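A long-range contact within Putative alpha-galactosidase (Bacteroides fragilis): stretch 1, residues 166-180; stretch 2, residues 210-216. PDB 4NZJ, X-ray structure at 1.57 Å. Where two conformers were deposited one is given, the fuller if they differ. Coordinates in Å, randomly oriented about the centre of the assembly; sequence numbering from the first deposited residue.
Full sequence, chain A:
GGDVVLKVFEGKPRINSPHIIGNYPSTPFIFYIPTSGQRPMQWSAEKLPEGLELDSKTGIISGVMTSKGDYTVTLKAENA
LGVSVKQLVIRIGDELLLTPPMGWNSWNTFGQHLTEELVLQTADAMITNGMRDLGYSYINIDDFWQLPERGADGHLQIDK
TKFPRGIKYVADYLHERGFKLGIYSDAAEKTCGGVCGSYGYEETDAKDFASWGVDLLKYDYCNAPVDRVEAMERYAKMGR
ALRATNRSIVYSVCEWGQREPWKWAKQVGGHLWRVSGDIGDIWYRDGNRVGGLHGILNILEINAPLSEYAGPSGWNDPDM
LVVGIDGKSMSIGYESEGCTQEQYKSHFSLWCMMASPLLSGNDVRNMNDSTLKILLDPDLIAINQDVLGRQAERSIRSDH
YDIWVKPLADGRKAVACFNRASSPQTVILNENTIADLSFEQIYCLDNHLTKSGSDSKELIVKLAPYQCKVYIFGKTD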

# COMPACT_ATOMS: atom_id res chain seq x y z
N GLY A 166 -26.75 -1.05 -0.22
CA GLY A 166 -25.93 -0.07 -0.92
C GLY A 166 -24.47 -0.11 -0.51
O GLY A 166 -24.06 -0.88 0.36
N ILE A 167 -23.69 0.75 -1.15
CA ILE A 167 -22.27 0.91 -0.87
C ILE A 167 -22.06 1.71 0.42
O ILE A 167 -21.13 1.43 1.18
CB ILE A 167 -21.54 1.61 -2.03
CG1 ILE A 167 -21.67 0.79 -3.33
CG2 ILE A 167 -20.07 1.84 -1.70
CD1 ILE A 167 -21.04 -0.58 -3.27
N LYS A 168 -22.92 2.70 0.69
CA LYS A 168 -22.75 3.51 1.89
C LYS A 168 -22.75 2.69 3.17
O LYS A 168 -22.00 2.99 4.10
CB LYS A 168 -23.78 4.63 1.98
CG LYS A 168 -23.43 5.67 3.04
CD LYS A 168 -24.33 6.89 3.00
CE LYS A 168 -23.85 7.97 3.96
NZ LYS A 168 -23.68 7.47 5.35
N TYR A 169 -23.58 1.65 3.23
CA TYR A 169 -23.61 0.78 4.41
C TYR A 169 -22.23 0.18 4.66
O TYR A 169 -21.74 0.14 5.79
CB TYR A 169 -24.65 -0.34 4.26
CG TYR A 169 -24.79 -1.16 5.52
CD1 TYR A 169 -23.96 -2.25 5.75
CD2 TYR A 169 -25.73 -0.83 6.49
CE1 TYR A 169 -24.06 -3.00 6.92
CE2 TYR A 169 -25.84 -1.57 7.66
CZ TYR A 169 -25.00 -2.65 7.86
OH TYR A 169 -25.12 -3.38 9.03
N VAL A 170 -21.60 -0.30 3.59
CA VAL A 170 -20.27 -0.88 3.67
C VAL A 170 -19.25 0.17 4.12
O VAL A 170 -18.46 -0.07 5.03
CB VAL A 170 -19.85 -1.48 2.30
CG1 VAL A 170 -18.42 -2.00 2.34
CG2 VAL A 170 -20.81 -2.59 1.90
N ALA A 171 -19.30 1.35 3.50
CA ALA A 171 -18.39 2.44 3.88
C ALA A 171 -18.51 2.78 5.37
O ALA A 171 -17.51 2.93 6.07
CB ALA A 171 -18.67 3.68 3.04
N ASP A 172 -19.75 2.86 5.85
CA ASP A 172 -20.00 3.21 7.25
C ASP A 172 -19.42 2.15 8.19
O ASP A 172 -18.79 2.48 9.20
CB ASP A 172 -21.49 3.36 7.51
CG ASP A 172 -22.08 4.64 6.90
OD1 ASP A 172 -21.32 5.52 6.46
OD2 ASP A 172 -23.32 4.76 6.88
N TYR A 173 -19.62 0.88 7.85
CA TYR A 173 -19.08 -0.23 8.64
C TYR A 173 -17.56 -0.15 8.71
O TYR A 173 -16.97 -0.30 9.79
CB TYR A 173 -19.52 -1.57 8.03
CG TYR A 173 -19.22 -2.78 8.87
CD1 TYR A 173 -17.97 -3.39 8.82
CD2 TYR A 173 -20.19 -3.34 9.69
CE1 TYR A 173 -17.69 -4.52 9.59
CE2 TYR A 173 -19.92 -4.46 10.46
CZ TYR A 173 -18.68 -5.05 10.40
OH TYR A 173 -18.42 -6.17 11.17
N LEU A 174 -16.94 0.10 7.56
CA LEU A 174 -15.49 0.23 7.48
C LEU A 174 -14.98 1.42 8.28
O LEU A 174 -14.05 1.29 9.07
CB LEU A 174 -15.03 0.33 6.02
CG LEU A 174 -14.71 -1.00 5.31
CD1 LEU A 174 -15.74 -2.08 5.59
CD2 LEU A 174 -14.57 -0.77 3.80
N HIS A 175 -15.61 2.58 8.10
CA HIS A 175 -15.16 3.81 8.78
C HIS A 175 -15.23 3.71 10.30
O HIS A 175 -14.35 4.20 11.00
CB HIS A 175 -15.99 5.01 8.33
CG HIS A 175 -15.78 5.39 6.90
ND1 HIS A 175 -16.72 6.12 6.20
CD2 HIS A 175 -14.78 5.13 6.04
CE1 HIS A 175 -16.29 6.30 4.96
NE2 HIS A 175 -15.11 5.71 4.83
N GLU A 176 -16.27 3.05 10.79
CA GLU A 176 -16.44 2.81 12.23
C GLU A 176 -15.26 2.03 12.81
O GLU A 176 -15.00 2.09 14.01
CB GLU A 176 -17.74 2.05 12.51
CG GLU A 176 -19.00 2.90 12.37
CD GLU A 176 -20.26 2.05 12.23
OE1 GLU A 176 -20.21 0.84 12.54
OE2 GLU A 176 -21.29 2.60 11.79
N ARG A 177 -14.57 1.29 11.95
CA ARG A 177 -13.44 0.45 12.33
C ARG A 177 -12.09 0.98 11.83
O ARG A 177 -11.06 0.31 11.96
CB ARG A 177 -13.70 -0.97 11.83
CG ARG A 177 -14.83 -1.64 12.59
CD ARG A 177 -15.48 -2.77 11.82
NE ARG A 177 -16.57 -3.35 12.60
CZ ARG A 177 -17.78 -2.81 12.75
NH1 ARG A 177 -18.11 -1.68 12.15
NH2 ARG A 177 -18.68 -3.43 13.50
N GLY A 178 -12.09 2.18 11.28
CA GLY A 178 -10.87 2.84 10.85
C GLY A 178 -10.37 2.44 9.48
O GLY A 178 -9.25 2.79 9.09
N PHE A 179 -11.19 1.71 8.72
CA PHE A 179 -10.83 1.34 7.36
C PHE A 179 -11.33 2.38 6.37
O PHE A 179 -12.29 3.11 6.63
CB PHE A 179 -11.43 -0.02 6.98
CG PHE A 179 -10.84 -1.18 7.74
CD1 PHE A 179 -9.54 -1.58 7.54
CD2 PHE A 179 -11.62 -1.89 8.65
CE1 PHE A 179 -9.00 -2.66 8.23
CE2 PHE A 179 -11.10 -2.97 9.34
CZ PHE A 179 -9.79 -3.35 9.13
N LYS A 180 -10.67 2.39 5.22
CA LYS A 180 -11.03 3.23 4.09
C LYS A 180 -11.58 2.35 2.97
O LYS A 180 -11.10 1.23 2.77
CB LYS A 180 -9.81 3.99 3.59
CG LYS A 180 -9.19 4.91 4.63
CD LYS A 180 -8.97 6.29 4.06
CE LYS A 180 -8.39 7.22 5.11
NZ LYS A 180 -8.95 6.92 6.45
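Stretch 2, residues 210-216: ASWGVDL

Stretch 2 passes across the helix of stretch 1, meeting it first at Lys168 and Ala171, then at His175, and reaching the strand beyond it at Lys180. Trp212 CA lies 4.3 Å from Lys168 CA. Gly213 CA is 5.7 Å from Ala171 CA, and Asp215 CA is 5.6 Å from Lys180 CA. The segment enters as the last turn of a helix and leaves it at Gly213, whose positive phi (89°) closes a Schellman motif; it is extended by Leu216.

Trp212 covers the most surface. Its side chain, with chi1 in the m well, lies obliquely to Ile167, with CE3 3.8 Å from Ile167 CB in an apolar contact. Its backbone also makes contact. The carbonyl O of Trp212 receives a CA-H...O contact from Lys168 CA at 3.4 Å and lies 3.0 Å from Ala171 CB, a tight approach. A water links this carbonyl to the helix, donating to Trp212 O at 3.2 Å and to Asp172 OD1 at 2.6 Å.

At Gly213 the chain passes close to the helix. A CB placed here would lie 3.2 Å from Ala171 CB and 3.1 Å from His175 CE1, both tight, and the backbone angles by themselves also call for glycine.

Asp215, the second largest contributor, points toward stretch 1 and anchors the far end. His175 NE2 donates a hydrogen bond to Asp215 OD2 (2.8 Å, 160°), the carboxylate oxygen meeting the imidazole at its edge, near the ring plane. Asp215 OD2 also lies 3.3 Å from Lys180 CA, where stretch 1 has left its helix and turned into a strand. Asp215 thus touches both the last part of the helix and the strand that follows it.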

# COMPACT_ATOMS: atom_id res chain seq x y z
N ALA A 210 -18.48 10.02 -3.47
CA ALA A 210 -18.30 10.82 -2.26
C ALA A 210 -19.51 10.70 -1.33
O ALA A 210 -19.35 10.57 -0.12
CB ALA A 210 -18.03 12.27 -2.62
N SER A 211 -20.72 10.72 -1.89
CA SER A 211 -21.93 10.58 -1.08
C SER A 211 -21.98 9.22 -0.36
O SER A 211 -22.57 9.11 0.72
CB SER A 211 -23.20 10.80 -1.92
OG SER A 211 -23.51 9.66 -2.72
N TRP A 212 -21.37 8.20 -0.95
CA TRP A 212 -21.33 6.88 -0.35
C TRP A 212 -20.20 6.72 0.67
O TRP A 212 -20.15 5.71 1.38
CB TRP A 212 -21.17 5.80 -1.41
CG TRP A 212 -22.24 5.80 -2.44
CD1 TRP A 212 -23.50 6.32 -2.32
CD2 TRP A 212 -22.16 5.23 -3.75
NE1 TRP A 212 -24.20 6.12 -3.49
CE2 TRP A 212 -23.40 5.46 -4.38
CE3 TRP A 212 -21.15 4.57 -4.46
CZ2 TRP A 212 -23.65 5.04 -5.69
CZ3 TRP A 212 -21.40 4.15 -5.75
CH2 TRP A 212 -22.64 4.39 -6.36
N GLY A 213 -19.29 7.68 0.72
CA GLY A 213 -18.16 7.63 1.65
C GLY A 213 -16.93 6.94 1.11
O GLY A 213 -16.08 6.48 1.88
N VAL A 214 -16.82 6.86 -0.21
CA VAL A 214 -15.65 6.27 -0.86
C VAL A 214 -14.39 7.10 -0.56
O VAL A 214 -14.44 8.33 -0.52
CB VAL A 214 -15.88 6.16 -2.37
CG1 VAL A 214 -14.59 5.85 -3.13
CG2 VAL A 214 -16.94 5.12 -2.66
N ASP A 215 -13.28 6.39 -0.34
CA ASP A 215 -12.01 7.00 0.03
C ASP A 215 -10.91 6.81 -1.02
O ASP A 215 -9.85 7.43 -0.94
CB ASP A 215 -11.54 6.39 1.35
CG ASP A 215 -12.56 6.55 2.45
OD1 ASP A 215 -12.83 7.71 2.82
OD2 ASP A 215 -13.11 5.53 2.93
N LEU A 216 -11.17 5.96 -2.01
CA LEU A 216 -10.21 5.66 -3.07
C LEU A 216 -10.96 5.22 -4.32
O LEU A 216 -11.94 4.48 -4.23
CB LEU A 216 -9.24 4.56 -2.60
CG LEU A 216 -8.20 4.03 -3.59
CD1 LEU A 216 -6.96 3.52 -2.86
CD2 LEU A 216 -8.78 2.93 -4.47
O HOH W 1 -19.96 6.52 4.43